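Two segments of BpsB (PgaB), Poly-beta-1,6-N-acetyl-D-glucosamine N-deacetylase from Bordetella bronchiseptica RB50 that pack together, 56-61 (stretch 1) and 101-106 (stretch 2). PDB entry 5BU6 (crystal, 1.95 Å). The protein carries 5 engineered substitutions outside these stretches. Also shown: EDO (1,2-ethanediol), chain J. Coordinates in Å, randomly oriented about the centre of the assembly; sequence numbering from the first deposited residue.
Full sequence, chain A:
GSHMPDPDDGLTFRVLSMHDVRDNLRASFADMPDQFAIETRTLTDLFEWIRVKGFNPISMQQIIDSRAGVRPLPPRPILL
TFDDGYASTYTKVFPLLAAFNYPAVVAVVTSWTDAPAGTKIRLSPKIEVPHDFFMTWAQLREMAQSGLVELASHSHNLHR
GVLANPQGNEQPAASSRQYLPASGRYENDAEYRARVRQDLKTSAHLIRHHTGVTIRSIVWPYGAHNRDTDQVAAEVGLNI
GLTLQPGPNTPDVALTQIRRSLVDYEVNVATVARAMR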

# COMPACT_ATOMS: atom_id res chain seq x y z
N ASN A 56 0.54 9.18 -18.28
CA ASN A 56 1.61 8.23 -18.54
C ASN A 56 2.00 7.50 -17.27
O ASN A 56 2.75 8.03 -16.46
N PRO A 57 1.47 6.29 -17.08
CA PRO A 57 1.84 5.52 -15.89
C PRO A 57 3.35 5.24 -15.82
O PRO A 57 3.96 4.86 -16.81
N ILE A 58 3.91 5.48 -14.64
CA ILE A 58 5.35 5.34 -14.38
C ILE A 58 5.62 4.27 -13.31
O ILE A 58 4.71 3.85 -12.59
N SER A 59 6.87 3.81 -13.20
CA SER A 59 7.23 2.89 -12.12
C SER A 59 7.83 3.66 -10.95
O SER A 59 8.22 4.82 -11.09
N MET A 60 7.98 3.00 -9.81
CA MET A 60 8.70 3.60 -8.69
C MET A 60 10.17 3.85 -9.04
O MET A 60 10.78 4.82 -8.58
N GLN A 61 10.76 2.96 -9.83
CA GLN A 61 12.13 3.17 -10.28
C GLN A 61 12.26 4.48 -11.06
O GLN A 61 13.27 5.20 -10.97
N ASN A 101 0.70 -2.29 -21.03
CA ASN A 101 2.10 -2.06 -20.70
C ASN A 101 2.30 -0.97 -19.65
O ASN A 101 3.18 -0.14 -19.76
N TYR A 102 1.46 -0.99 -18.62
CA TYR A 102 1.58 -0.07 -17.50
C TYR A 102 2.29 -0.71 -16.31
O TYR A 102 1.91 -1.81 -15.90
N PRO A 103 3.28 -0.03 -15.72
CA PRO A 103 3.81 -0.51 -14.44
C PRO A 103 2.85 -0.26 -13.28
O PRO A 103 1.94 0.56 -13.40
N ALA A 104 3.08 -0.92 -12.16
CA ALA A 104 2.31 -0.69 -10.95
C ALA A 104 3.11 -1.07 -9.70
O ALA A 104 4.13 -1.74 -9.80
N VAL A 105 2.64 -0.60 -8.55
CA VAL A 105 3.12 -1.04 -7.24
C VAL A 105 2.07 -2.00 -6.66
O VAL A 105 0.88 -1.69 -6.69
N VAL A 106 2.51 -3.14 -6.14
CA VAL A 106 1.62 -4.04 -5.40
C VAL A 106 2.13 -4.12 -3.96
O VAL A 106 3.27 -4.47 -3.74

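Side-chain packing between residues 56-61 and 101-106 of BpsB, followed along the second stretch. The two segments run in roughly the same direction, 35° apart end to end, and bury 300 Å² between them; no direct hydrogen bond joins them; apolar side chains meet each other and the backbone, and two waters lie between. Asn101, which leaves the preceding helix with positive phi, is exposed and takes no part; its side chain (chi1 t) is out of reach of the first stretch. Tyr102 makes the first contact. Its CA-to-CB bond points sideways, and the m rotamer (chi1 -66°) sets one ring face against Pro57, whose own CB points toward the second stretch. Pro57 CG sits 3.5 Å from the centroid of the Tyr102 ring and only 11° off the ring normal, a CH-pi contact over one face; the closest atoms are Pro57 CG and Tyr102 CD1, also 3.5 Å apart. Pro103 is the counterpart of Pro57, pointing toward the first stretch with a C-gamma endo ring where Pro57 is C-gamma exo. Its CD lies 3.7 Å from Pro57 O and 4.3 Å from Pro57 CB, while its CG presses against the backbone that follows, 3.3 Å from Ile58 C and 3.5 Å from Ser59 N. Ile58 therefore meets this proline through its main chain: its side chain (chi1 p, chi2 t) points away and is buried. Ser59 CB touches Pro103 CB at 3.9 Å, but the Ser59 hydroxyl (chi1 p) is engaged in capping the helix that begins at Met60, through a backbone N just past the stretch. One water lies within hydrogen-bonding distance of both backbones, 2.7 Å from Ile58 O and 2.8 Å from Pro103 O. Ala104 turns its methyl away, yet its carbonyl contributes: a second water donates to Ala104 O at 3.2 Å and accepts from Met60 N at 3.1 Å. The same water lies 2.9 Å from O1 of a 1,2-ethanediol, probably from the crystallisation liquor, whose O2 accepts a hydrogen bond from Gln61 N at 3.0 Å. Val105, chi1 t, closes the apolar contact: its CG2 meets Met60 CE at 3.9 Å. The Met60 CA-to-CB bond points sideways, but the chain (chi1 t, chi2 108° between wells, chi3 p) brings its end nearer to the strand.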

# COMPACT_ATOMS: atom_id res chain seq x y z
CB ASN A 56 2.83 8.96 -19.13
CG ASN A 56 2.61 9.40 -20.55
OD1 ASN A 56 2.40 8.57 -21.44
ND2 ASN A 56 2.66 10.70 -20.78
CB PRO A 57 1.03 4.22 -16.05
CG PRO A 57 -0.19 4.67 -16.87
CD PRO A 57 0.39 5.64 -17.85
CB ILE A 58 5.96 6.69 -13.89
CG1 ILE A 58 5.35 7.06 -12.53
CG2 ILE A 58 5.79 7.79 -14.94
CD1 ILE A 58 5.72 8.42 -12.00
CB SER A 59 8.24 1.86 -12.60
OG SER A 59 9.41 2.56 -13.06
CB MET A 60 8.62 2.72 -7.44
CG MET A 60 9.20 3.40 -6.20
SD MET A 60 7.92 3.90 -5.05
CE MET A 60 7.22 2.30 -4.63
CB GLN A 61 12.60 2.00 -11.13
CG GLN A 61 14.07 2.11 -11.51
CD GLN A 61 14.98 2.05 -10.28
OE1 GLN A 61 14.88 1.13 -9.48
NE2 GLN A 61 15.85 3.05 -10.13
CB ASN A 101 2.92 -1.72 -21.95
CG ASN A 101 4.41 -1.93 -21.72
OD1 ASN A 101 4.82 -2.91 -21.11
ND2 ASN A 101 5.22 -0.98 -22.19
CB TYR A 102 0.21 0.38 -17.02
CG TYR A 102 -0.61 1.21 -17.96
CD1 TYR A 102 -0.04 1.92 -19.02
CD2 TYR A 102 -1.98 1.34 -17.75
CE1 TYR A 102 -0.83 2.71 -19.85
CE2 TYR A 102 -2.76 2.11 -18.57
CZ TYR A 102 -2.19 2.79 -19.61
OH TYR A 102 -3.02 3.57 -20.39
CB PRO A 103 5.10 0.30 -14.25
CG PRO A 103 4.89 1.54 -15.06
CD PRO A 103 4.01 1.16 -16.22
CB ALA A 104 1.02 -1.49 -11.00
CB VAL A 105 3.29 0.14 -6.27
CG1 VAL A 105 3.81 -0.34 -4.91
CG2 VAL A 105 4.21 1.16 -6.89
CB VAL A 106 1.58 -5.45 -6.03
CG1 VAL A 106 0.76 -6.41 -5.15
CG2 VAL A 106 1.02 -5.39 -7.45
C1 EDO J . 9.33 -1.95 -11.23
O1 EDO J . 8.14 -1.49 -11.89
C2 EDO J . 10.32 -0.79 -11.10
O2 EDO J . 9.92 0.14 -10.07
O HOH W 1 2.07 3.21 -12.64
O HOH W 2 6.55 0.27 -10.14